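Long-range contacts in putative Oleoyl-[acyl-carrier protein] thioesterase (Lactobacillus plantarum, PDB 2OWN), which probably hydrolyses the thioester of oleoyl-[acyl-carrier protein], releasing the fatty acid from its carrier: residues Ile153-Thr158 with His222-Pro227; Ile162-His167 with Leu188-Pro193; Gln199-His204 with Gln253-Pro258; Gln233-His238 with Glu249-Trp254. All coordinates share one frame; numbering follows the deposited sequence.

Contact 1. Residues Ile153-Thr158 with His222-Pro227; sequences ISFEAT and HANILP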
# COMPACT_ATOMS: atom_id res chain seq x y z
N ILE B 153 17.78 20.26 -1.58
CA ILE B 153 19.04 20.54 -2.27
C ILE B 153 18.75 20.51 -3.77
O ILE B 153 17.94 19.68 -4.23
CB ILE B 153 20.17 19.51 -1.92
CG1 ILE B 153 20.54 19.58 -0.43
CG2 ILE B 153 21.44 19.72 -2.77
CD1 ILE B 153 21.55 18.52 0.01
N SER B 154 19.34 21.45 -4.52
CA SER B 154 19.16 21.52 -5.98
C SER B 154 19.94 20.31 -6.49
O SER B 154 21.17 20.25 -6.31
CB SER B 154 19.67 22.84 -6.57
OG SER B 154 19.34 22.92 -7.94
N PHE B 155 19.21 19.32 -7.03
CA PHE B 155 19.82 18.07 -7.50
C PHE B 155 20.84 18.28 -8.65
O PHE B 155 20.52 18.93 -9.65
CB PHE B 155 18.77 17.03 -7.94
CG PHE B 155 19.36 15.67 -8.22
CD1 PHE B 155 19.57 14.76 -7.17
CD2 PHE B 155 19.76 15.32 -9.53
CE1 PHE B 155 20.16 13.50 -7.42
CE2 PHE B 155 20.36 14.06 -9.79
CZ PHE B 155 20.56 13.16 -8.72
N GLU B 156 22.05 17.75 -8.44
CA GLU B 156 23.15 17.77 -9.40
C GLU B 156 23.66 16.33 -9.53
O GLU B 156 24.10 15.74 -8.54
CB GLU B 156 24.27 18.71 -8.95
CG GLU B 156 23.83 20.18 -8.96
CD GLU B 156 24.91 21.18 -8.52
OE1 GLU B 156 25.93 20.79 -7.90
OE2 GLU B 156 24.71 22.38 -8.78
N ALA B 157 23.55 15.77 -10.74
CA ALA B 157 24.02 14.41 -11.03
C ALA B 157 25.56 14.38 -11.05
O ALA B 157 26.20 15.36 -11.46
CB ALA B 157 23.48 13.90 -12.37
N THR B 158 26.12 13.29 -10.53
CA THR B 158 27.57 13.04 -10.50
C THR B 158 27.82 11.60 -10.98
O THR B 158 26.86 10.86 -11.26
CB THR B 158 28.18 13.23 -9.07
OG1 THR B 158 27.70 12.22 -8.17
CG2 THR B 158 27.85 14.61 -8.51
N HIS B 222 16.50 9.46 -9.38
CA HIS B 222 17.93 9.66 -9.13
C HIS B 222 18.16 9.89 -7.63
O HIS B 222 17.27 10.41 -6.97
CB HIS B 222 18.48 10.84 -9.91
CG HIS B 222 18.26 10.77 -11.38
ND1 HIS B 222 19.07 10.04 -12.22
CD2 HIS B 222 17.34 11.37 -12.17
CE1 HIS B 222 18.64 10.17 -13.47
NE2 HIS B 222 17.59 10.97 -13.46
N ALA B 223 19.33 9.48 -7.12
CA ALA B 223 19.71 9.67 -5.70
C ALA B 223 21.22 9.77 -5.48
O ALA B 223 21.99 9.02 -6.11
CB ALA B 223 19.12 8.56 -4.81
N ASN B 224 21.62 10.73 -4.64
CA ASN B 224 23.01 10.98 -4.21
C ASN B 224 23.05 10.84 -2.70
O ASN B 224 22.28 11.51 -2.03
CB ASN B 224 23.48 12.41 -4.55
CG ASN B 224 23.69 12.64 -6.04
OD1 ASN B 224 24.17 11.77 -6.75
ND2 ASN B 224 23.40 13.85 -6.49
N ILE B 225 23.91 9.96 -2.19
CA ILE B 225 24.11 9.74 -0.76
C ILE B 225 25.25 10.70 -0.44
O ILE B 225 26.38 10.51 -0.93
CB ILE B 225 24.47 8.28 -0.41
CG1 ILE B 225 23.37 7.32 -0.91
CG2 ILE B 225 24.69 8.14 1.12
CD1 ILE B 225 23.70 5.85 -0.70
N LEU B 226 24.95 11.72 0.37
CA LEU B 226 25.89 12.79 0.73
C LEU B 226 26.27 12.83 2.21
O LEU B 226 25.47 12.38 3.05
CB LEU B 226 25.23 14.14 0.39
CG LEU B 226 24.78 14.37 -1.06
CD1 LEU B 226 23.92 15.63 -1.15
CD2 LEU B 226 25.97 14.42 -2.02
N PRO B 227 27.49 13.34 2.54
CA PRO B 227 27.86 13.48 3.95
C PRO B 227 27.09 14.65 4.59
O PRO B 227 26.63 15.55 3.87
CB PRO B 227 29.36 13.76 3.89
CG PRO B 227 29.55 14.46 2.63
CD PRO B 227 28.59 13.81 1.67
O HOH W 1 22.19 16.25 -5.45
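The linker that leads into strand 162-167 passes over the C-terminal hotdog sheet here, Ile153-Thr158 running across strand 218-227 with end-to-end directions 102° apart. His222, Asn224 and Leu226 point from the strand toward the linker. Asn224 carries the polar part: its CG stands anti to the carbonyl carbon, and ND2 donates to Glu156 O at 2.9 Å. That bond is bent, with an N-H...O angle of 137°, and ND2 sits above the carbonyl plane of Glu156, away from a lone pair. A water lying 2.9 Å from Asn224 ND2 accepts as well and reaches back weakly to Glu156 N. On the other branch OD1 is hydrogen-bonded to Thr161 OG1, so both ends of the amide are held and its rotation is fixed. In this hotdog sheet the alternate residues Ala223 and Ile225 meet Leu192, just past helix 184-191, which places the linker on the face turned from that helix. An alanine in place of Asn224 would probably loosen the linker, since Glu156 O and the water would lose this donor and Thr161 OG1 one of its partners.

The Phe155 side chain crosses that of Asn224 obliquely, yet its ring plane is only 5° from the amide, with CE1 3.4 Å from Asn224 ND2. The tip of that ring, CZ, presses on His222 CB at 3.3 Å. The imidazole of His222 lies obliquely to the phenyl ring and is tied through its nitrogens to Thr163 and Glu241. Further along the strand, Ile153 CD1 and Leu226 CD1 meet tip to tip at 3.9 Å.

Contact 2. Residues Ile162-His167 with Leu188-Pro193; sequences ITKPYH and LVDTLP. With SO4 (sulfate ion), chain C.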
# COMPACT_ATOMS: atom_id res chain seq x y z
N ILE B 162 22.94 7.27 -8.09
CA ILE B 162 22.18 6.02 -8.18
C ILE B 162 20.96 6.38 -9.00
O ILE B 162 20.23 7.30 -8.61
CB ILE B 162 21.74 5.47 -6.79
CG1 ILE B 162 22.94 5.28 -5.85
CG2 ILE B 162 20.98 4.15 -6.95
CD1 ILE B 162 22.57 4.84 -4.43
N THR B 163 20.75 5.70 -10.13
CA THR B 163 19.60 5.92 -11.03
C THR B 163 18.83 4.61 -11.25
O THR B 163 19.45 3.58 -11.52
CB THR B 163 20.03 6.54 -12.38
OG1 THR B 163 20.67 7.80 -12.14
CG2 THR B 163 18.84 6.79 -13.31
N LYS B 164 17.50 4.66 -11.08
CA LYS B 164 16.58 3.52 -11.32
C LYS B 164 15.31 3.99 -12.06
O LYS B 164 14.76 5.04 -11.68
CB LYS B 164 16.12 2.82 -10.03
CG LYS B 164 17.20 2.09 -9.24
CD LYS B 164 16.52 1.29 -8.14
CE LYS B 164 17.47 0.58 -7.21
NZ LYS B 164 16.65 -0.17 -6.22
N PRO B 165 14.86 3.23 -13.10
CA PRO B 165 13.61 3.59 -13.77
C PRO B 165 12.42 2.93 -13.03
O PRO B 165 12.58 1.86 -12.41
CB PRO B 165 13.78 2.98 -15.16
CG PRO B 165 14.58 1.77 -14.94
CD PRO B 165 15.47 2.06 -13.76
N TYR B 166 11.28 3.62 -13.04
CA TYR B 166 10.01 3.12 -12.46
C TYR B 166 8.89 3.44 -13.43
O TYR B 166 8.89 4.52 -14.04
CB TYR B 166 9.70 3.74 -11.10
CG TYR B 166 10.71 3.43 -10.03
CD1 TYR B 166 10.57 2.29 -9.22
CD2 TYR B 166 11.82 4.28 -9.81
CE1 TYR B 166 11.52 1.98 -8.20
CE2 TYR B 166 12.77 3.98 -8.78
CZ TYR B 166 12.61 2.84 -8.00
OH TYR B 166 13.53 2.56 -7.03
N HIS B 167 7.96 2.50 -13.58
CA HIS B 167 6.78 2.64 -14.45
C HIS B 167 5.60 2.95 -13.53
O HIS B 167 5.48 2.34 -12.45
CB HIS B 167 6.55 1.37 -15.26
CG HIS B 167 7.69 1.05 -16.18
ND1 HIS B 167 8.81 0.37 -15.76
CD2 HIS B 167 7.88 1.33 -17.49
CE1 HIS B 167 9.64 0.24 -16.78
NE2 HIS B 167 9.10 0.81 -17.84
N LEU B 188 11.35 7.02 -4.59
CA LEU B 188 12.42 7.77 -3.88
C LEU B 188 13.23 6.91 -2.91
O LEU B 188 14.46 6.85 -3.02
CB LEU B 188 11.84 8.97 -3.11
CG LEU B 188 11.25 10.12 -3.94
CD1 LEU B 188 10.29 11.00 -3.12
CD2 LEU B 188 12.35 10.96 -4.57
N VAL B 189 12.52 6.23 -2.00
CA VAL B 189 13.14 5.37 -0.97
C VAL B 189 13.77 4.12 -1.60
O VAL B 189 14.89 3.78 -1.23
CB VAL B 189 12.16 5.04 0.20
CG1 VAL B 189 12.83 4.14 1.24
CG2 VAL B 189 11.69 6.34 0.85
N ASP B 190 13.05 3.46 -2.53
CA ASP B 190 13.57 2.25 -3.23
C ASP B 190 14.83 2.53 -4.09
O ASP B 190 15.55 1.58 -4.39
CB ASP B 190 12.50 1.54 -4.06
CG ASP B 190 12.99 0.23 -4.65
OD1 ASP B 190 13.36 -0.66 -3.84
OD2 ASP B 190 13.11 0.15 -5.89
N THR B 191 15.06 3.79 -4.52
CA THR B 191 16.31 4.17 -5.27
C THR B 191 17.56 3.80 -4.44
O THR B 191 18.55 3.34 -5.01
CB THR B 191 16.36 5.67 -5.64
OG1 THR B 191 15.19 6.04 -6.37
CG2 THR B 191 17.61 6.01 -6.51
N LEU B 192 17.47 3.99 -3.11
CA LEU B 192 18.54 3.66 -2.17
C LEU B 192 18.55 2.14 -1.93
O LEU B 192 17.47 1.52 -1.89
CB LEU B 192 18.34 4.38 -0.83
CG LEU B 192 18.29 5.91 -0.87
CD1 LEU B 192 17.82 6.47 0.48
CD2 LEU B 192 19.64 6.50 -1.27
N PRO B 193 19.75 1.53 -1.74
CA PRO B 193 19.81 0.08 -1.53
C PRO B 193 19.38 -0.34 -0.11
O PRO B 193 19.44 0.49 0.82
CB PRO B 193 21.29 -0.23 -1.78
CG PRO B 193 21.98 0.97 -1.29
CD PRO B 193 21.10 2.13 -1.63
S SO4 C . 9.16 -1.12 -12.08
O1 SO4 C . 8.34 0.08 -12.04
O2 SO4 C . 10.49 -0.84 -11.55
O3 SO4 C . 8.60 -2.18 -11.29
O4 SO4 C . 9.26 -1.57 -13.47
O HOH W 2 14.65 -2.60 -5.32
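Asp190 is gripped from strand 162-167 by two side chains that end in polar groups. Tyr166 OH donates to Asp190 OD2 at 2.7 Å, the carboxylate oxygen lying at the ring edge, in its plane. The ring and carboxylate planes stand 73° apart, and the hydroxyl comes in from above the carboxylate. Lys164, extended beyond CG, comes in across Asp190 and gives NZ to the backbone Asp190 O at 2.8 Å. Its salt bridge, Lys164 NZ to Asp190 OD2, is long at 3.6 Å. The ammonium thus meets a backbone carbonyl of the last helical turn as well as a carboxylate, and both would be expected to favour the charged lysine. The second carboxylate oxygen, OD1, accepts a hydrogen bond from a water and another from Phe170 N of the second subunit.

At the far end of the strand, His167 N donates almost straight to sulfate O1 (2.9 Å, 177°), and His167 ND1 reaches O4 of the same ion. His167 N of the second subunit also binds this sulfate, probably a crystallisation ion, which marks the subunit boundary.

Packing takes over toward Ile162, whose CG2 lies 3.2 Å from Thr191 O. Ile162 and Thr191 lie alongside with their side chains pointing opposite ways, their CG2 methyls 3.9 Å apart, while Thr191 OG1 turns back to Trp187 O. Beyond them Ile162 CD1 touches Pro193 CD at 4.2 Å. The arrangement, an edge of the curved sheet closing round the helix it wraps, is that of the hotdog fold.

Contact 3. Residues Gln199-His204 with Gln253-Pro258; sequences QHDLVH and QWRTLP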
# COMPACT_ATOMS: atom_id res chain seq x y z
N GLN B 199 20.12 0.32 7.88
CA GLN B 199 20.96 0.93 8.94
C GLN B 199 20.82 2.47 9.03
O GLN B 199 21.74 3.16 9.49
CB GLN B 199 22.41 0.44 8.77
CG GLN B 199 23.26 0.55 10.05
CD GLN B 199 24.58 -0.17 10.01
OE1 GLN B 199 24.93 -0.87 9.05
NE2 GLN B 199 25.34 -0.01 11.09
N HIS B 200 19.65 2.98 8.64
CA HIS B 200 19.31 4.42 8.68
C HIS B 200 17.83 4.64 8.99
O HIS B 200 16.98 3.93 8.45
CB HIS B 200 19.69 5.13 7.36
CG HIS B 200 21.17 5.23 7.14
ND1 HIS B 200 21.89 4.25 6.50
CD2 HIS B 200 22.06 6.16 7.54
CE1 HIS B 200 23.17 4.58 6.49
NE2 HIS B 200 23.30 5.74 7.12
N ASP B 201 17.56 5.59 9.90
CA ASP B 201 16.21 6.01 10.31
C ASP B 201 15.97 7.42 9.82
O ASP B 201 16.90 8.22 9.78
CB ASP B 201 16.05 5.95 11.84
CG ASP B 201 15.95 4.53 12.39
OD1 ASP B 201 15.90 3.56 11.61
OD2 ASP B 201 15.89 4.39 13.63
N LEU B 202 14.71 7.72 9.50
CA LEU B 202 14.31 9.04 8.99
C LEU B 202 14.32 10.09 10.10
O LEU B 202 13.86 9.81 11.22
CB LEU B 202 12.90 8.97 8.37
CG LEU B 202 12.77 8.09 7.13
CD1 LEU B 202 11.34 7.69 6.91
CD2 LEU B 202 13.39 8.78 5.89
N VAL B 203 14.91 11.25 9.80
CA VAL B 203 15.00 12.41 10.69
C VAL B 203 14.18 13.57 10.10
O VAL B 203 13.38 14.18 10.82
CB VAL B 203 16.48 12.84 10.94
CG1 VAL B 203 16.58 14.08 11.84
CG2 VAL B 203 17.25 11.70 11.58
N HIS B 204 14.39 13.87 8.81
CA HIS B 204 13.70 14.96 8.12
C HIS B 204 13.51 14.69 6.62
O HIS B 204 14.31 13.95 6.03
CB HIS B 204 14.54 16.24 8.32
CG HIS B 204 13.76 17.50 8.21
ND1 HIS B 204 13.51 18.15 7.01
CD2 HIS B 204 13.18 18.26 9.17
CE1 HIS B 204 12.79 19.24 7.26
NE2 HIS B 204 12.59 19.32 8.55
N GLN B 253 17.04 13.70 5.44
CA GLN B 253 18.06 13.66 6.49
C GLN B 253 17.80 12.35 7.24
O GLN B 253 16.64 12.07 7.62
CB GLN B 253 17.98 14.88 7.41
CG GLN B 253 18.04 16.25 6.67
CD GLN B 253 19.33 16.50 5.88
OE1 GLN B 253 20.34 15.81 6.06
NE2 GLN B 253 19.31 17.52 5.03
N TRP B 254 18.86 11.55 7.42
CA TRP B 254 18.80 10.24 8.08
C TRP B 254 19.76 10.14 9.25
O TRP B 254 20.79 10.79 9.21
CB TRP B 254 19.25 9.15 7.12
CG TRP B 254 18.51 9.02 5.86
CD1 TRP B 254 18.71 9.74 4.73
CD2 TRP B 254 17.50 8.05 5.54
NE1 TRP B 254 17.88 9.31 3.74
CE2 TRP B 254 17.10 8.29 4.20
CE3 TRP B 254 16.86 7.02 6.27
CZ2 TRP B 254 16.11 7.52 3.54
CZ3 TRP B 254 15.86 6.25 5.63
CH2 TRP B 254 15.50 6.50 4.26
N ARG B 255 19.43 9.30 10.24
CA ARG B 255 20.29 9.04 11.40
C ARG B 255 20.91 7.66 11.15
O ARG B 255 20.17 6.70 10.93
CB ARG B 255 19.52 9.01 12.73
CG ARG B 255 20.45 8.92 13.95
CD ARG B 255 19.72 8.98 15.29
NE ARG B 255 18.92 7.78 15.57
CZ ARG B 255 17.63 7.56 15.28
NH1 ARG B 255 16.86 8.47 14.63
NH2 ARG B 255 17.08 6.39 15.64
N THR B 256 22.24 7.57 11.20
CA THR B 256 22.97 6.30 11.00
C THR B 256 22.86 5.48 12.29
O THR B 256 23.21 5.98 13.37
CB THR B 256 24.43 6.55 10.62
OG1 THR B 256 24.46 7.35 9.42
CG2 THR B 256 25.21 5.24 10.37
N LEU B 257 22.34 4.26 12.16
CA LEU B 257 22.16 3.34 13.28
C LEU B 257 23.48 2.62 13.59
O LEU B 257 24.27 2.38 12.65
CB LEU B 257 21.04 2.33 12.99
CG LEU B 257 19.66 2.90 12.65
CD1 LEU B 257 18.71 1.79 12.27
CD2 LEU B 257 19.07 3.76 13.79
N PRO B 258 23.76 2.30 14.90
CA PRO B 258 25.00 1.57 15.25
C PRO B 258 25.15 0.22 14.55
O PRO B 258 26.24 -0.09 14.11
CB PRO B 258 24.88 1.37 16.77
CG PRO B 258 23.95 2.37 17.22
CD PRO B 258 22.99 2.61 16.12
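Trp254, His200 and Asp201 bury the most surface between these antiparallel strands. Trp254 and Leu202 form a non-hydrogen-bonded pair and lie side by side. Leu202 CD2 sits over the six-membered ring of the indole, 3.6 Å from its centroid and 16° off the normal, a CH-pi contact. His200 comes to the same ring through its CB, 3.6 Å from Trp254 CE3. The imidazole itself runs alongside Thr256 and uses ND1 to bond Phe196 O.

On the other face Asp201 pairs with Arg255, their backbones joined by hydrogen bonds both ways. Asp201 OD2 makes a salt bridge to Arg255 NH2 at 3.1 Å, although carboxylate and guanidinium planes are 75° apart; OD1 meets a second charge, Arg28. Leu257 crosses the carboxylate, with CD2 3.2 Å from Asp201 OD2.

A classic beta bulge then shifts the register: Gln253 O accepts from Val203 N at 2.9 Å and from His204 N at 3.1 Å. Strand 246-256 is flanked here by strands 200-209 and 233-241, and Phe196 of helix 194-197 lies over the His200-Trp254 face, stacked on the imidazole and edge-to-face with the indole.

Contact 4. Residues Gln233-His238 with Glu249-Trp254; sequences QVTTSH and EVTIQW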
# COMPACT_ATOMS: atom_id res chain seq x y z
N GLN B 233 24.57 11.50 11.32
CA GLN B 233 23.66 11.64 10.19
C GLN B 233 24.30 11.65 8.80
O GLN B 233 25.52 11.78 8.66
CB GLN B 233 22.79 12.91 10.35
CG GLN B 233 21.85 12.86 11.58
CD GLN B 233 20.83 14.00 11.66
OE1 GLN B 233 20.69 14.82 10.74
NE2 GLN B 233 20.10 14.03 12.75
N VAL B 234 23.44 11.42 7.80
CA VAL B 234 23.75 11.44 6.36
C VAL B 234 22.57 12.12 5.65
O VAL B 234 21.44 12.17 6.19
CB VAL B 234 24.02 10.03 5.76
CG1 VAL B 234 25.23 9.40 6.40
CG2 VAL B 234 22.82 9.11 5.92
N THR B 235 22.82 12.61 4.44
CA THR B 235 21.82 13.30 3.61
C THR B 235 21.68 12.59 2.27
O THR B 235 22.69 12.16 1.72
CB THR B 235 22.23 14.76 3.36
OG1 THR B 235 22.56 15.38 4.61
CG2 THR B 235 21.11 15.56 2.66
N THR B 236 20.44 12.43 1.79
CA THR B 236 20.18 11.88 0.44
C THR B 236 19.41 12.96 -0.34
O THR B 236 18.44 13.51 0.17
CB THR B 236 19.49 10.50 0.41
OG1 THR B 236 18.15 10.60 0.88
CG2 THR B 236 20.30 9.47 1.23
N SER B 237 19.90 13.28 -1.54
CA SER B 237 19.33 14.26 -2.47
C SER B 237 18.72 13.43 -3.58
O SER B 237 19.43 12.65 -4.21
CB SER B 237 20.42 15.18 -3.01
OG SER B 237 19.92 16.10 -3.96
N HIS B 238 17.42 13.61 -3.84
CA HIS B 238 16.66 12.86 -4.84
C HIS B 238 16.00 13.74 -5.89
O HIS B 238 15.66 14.90 -5.61
CB HIS B 238 15.53 12.08 -4.16
CG HIS B 238 15.96 11.14 -3.08
ND1 HIS B 238 15.96 9.78 -3.23
CD2 HIS B 238 16.38 11.38 -1.81
CE1 HIS B 238 16.38 9.21 -2.12
NE2 HIS B 238 16.65 10.16 -1.24
N GLU B 249 11.48 16.94 -6.54
CA GLU B 249 12.84 17.12 -5.93
C GLU B 249 12.68 16.92 -4.43
O GLU B 249 11.80 17.55 -3.81
CB GLU B 249 13.49 18.47 -6.24
CG GLU B 249 14.17 18.53 -7.61
CD GLU B 249 14.96 19.81 -7.82
OE1 GLU B 249 14.37 20.90 -7.67
OE2 GLU B 249 16.16 19.72 -8.17
N VAL B 250 13.51 16.03 -3.85
CA VAL B 250 13.46 15.67 -2.43
C VAL B 250 14.84 15.55 -1.76
O VAL B 250 15.79 15.04 -2.37
CB VAL B 250 12.66 14.32 -2.24
CG1 VAL B 250 12.69 13.76 -0.79
CG2 VAL B 250 11.21 14.47 -2.72
N THR B 251 14.92 16.05 -0.52
CA THR B 251 16.12 15.94 0.32
C THR B 251 15.67 15.28 1.63
O THR B 251 14.72 15.75 2.26
CB THR B 251 16.83 17.27 0.52
OG1 THR B 251 17.31 17.71 -0.75
CG2 THR B 251 18.02 17.10 1.46
N ILE B 252 16.35 14.19 2.02
CA ILE B 252 16.05 13.43 3.24
C ILE B 252 17.27 13.43 4.16
O ILE B 252 18.39 13.18 3.69
CB ILE B 252 15.61 11.97 2.94
CG1 ILE B 252 14.43 11.91 1.97
CG2 ILE B 252 15.25 11.21 4.25
CD1 ILE B 252 14.02 10.50 1.57
N GLN B 253 17.04 13.70 5.44
CA GLN B 253 18.06 13.66 6.49
C GLN B 253 17.80 12.35 7.24
O GLN B 253 16.64 12.07 7.62
CB GLN B 253 17.98 14.88 7.41
CG GLN B 253 18.04 16.25 6.67
CD GLN B 253 19.33 16.50 5.88
OE1 GLN B 253 20.34 15.81 6.06
NE2 GLN B 253 19.31 17.52 5.03
N TRP B 254 18.86 11.55 7.42
CA TRP B 254 18.80 10.24 8.08
C TRP B 254 19.76 10.14 9.25
O TRP B 254 20.79 10.79 9.21
CB TRP B 254 19.25 9.15 7.12
CG TRP B 254 18.51 9.02 5.86
CD1 TRP B 254 18.71 9.74 4.73
CD2 TRP B 254 17.50 8.05 5.54
NE1 TRP B 254 17.88 9.31 3.74
CE2 TRP B 254 17.10 8.29 4.20
CE3 TRP B 254 16.86 7.02 6.27
CZ2 TRP B 254 16.11 7.52 3.54
CZ3 TRP B 254 15.86 6.25 5.63
CH2 TRP B 254 15.50 6.50 4.26
O HOH W 3 21.77 15.53 8.35
O HOH W 4 17.49 17.15 -3.42
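The two faces of this antiparallel strand pair, whose directions are 171° apart, differ sharply. Val234-Trp254, Thr236-Ile252 and His238-Val250 are each joined by backbone hydrogen bonds both ways, the shortest being His238 N to Val250 O at 2.6 Å. The tight face carries these six side chains. Its polar centre is Thr236 OG1, set in the crowded position between backbone N and carbonyl carbon (chi1 68°). Trp254 NE1 donates to it at 3.1 Å within the indole plane, nearly straight (169°). His238 NE2 lies 2.6 Å from Thr236 OG1 in a second hydrogen bond, so the hydroxyl is gripped twice and couples both rings. Ile252 packs alongside: its CG2 covers a face of the Trp254 indole near the rim, and its CD1 is 3.9 Å from His238 NE2. Val234 CG2 closes on Trp254 CB at 3.8 Å.

The looser face bears Thr235, Ser237, Thr251 and Gln253, and is partly wet. Thr235 OG1 donates to Gln253 OE1 at 2.7 Å, arriving in the amide plane on a lone pair; the glutamine's chi2 bend brings OE1 there. A water donates to Gln253 OE1 and to Gln233 OE1, spanning the two glutamines. A leucine in place of Gln253 would probably disturb this end of the pair, because Thr235 OG1 would lose its acceptor and the water its bridge between the strands. Another water links Ser237 OG, Val250 O and Thr251 OG1, the last also hydrogen-bonded to Ile153 N.

The strands form a beta hairpin of the hotdog sheet, and its tight face turns toward the central helix, where Leu188 packs on His238 and Val250.

Overall arrangement
From the N-terminal side, the linker 153-158 opens contact 1, which closes a loop of 63 residues on strand 218-227. Contact 2 opens and closes within that loop, bringing helix 184-191 against strand 162-167. Contact 3 starts at 199-204, before contact 1 has closed, and finishes at 253-258, so the two cross. Contact 4 follows contact 1 in series, closing a short hairpin and sharing Gln253 and Trp254 with contact 3. Strand pairing runs 162-167, 218-227, 233-241, 246-256, 200-209 and on to 61-72 of the N-terminal hotdog domain. Leu192 packs on Ile225, Thr236 and Trp254, thereby joining contact 2 to the other three.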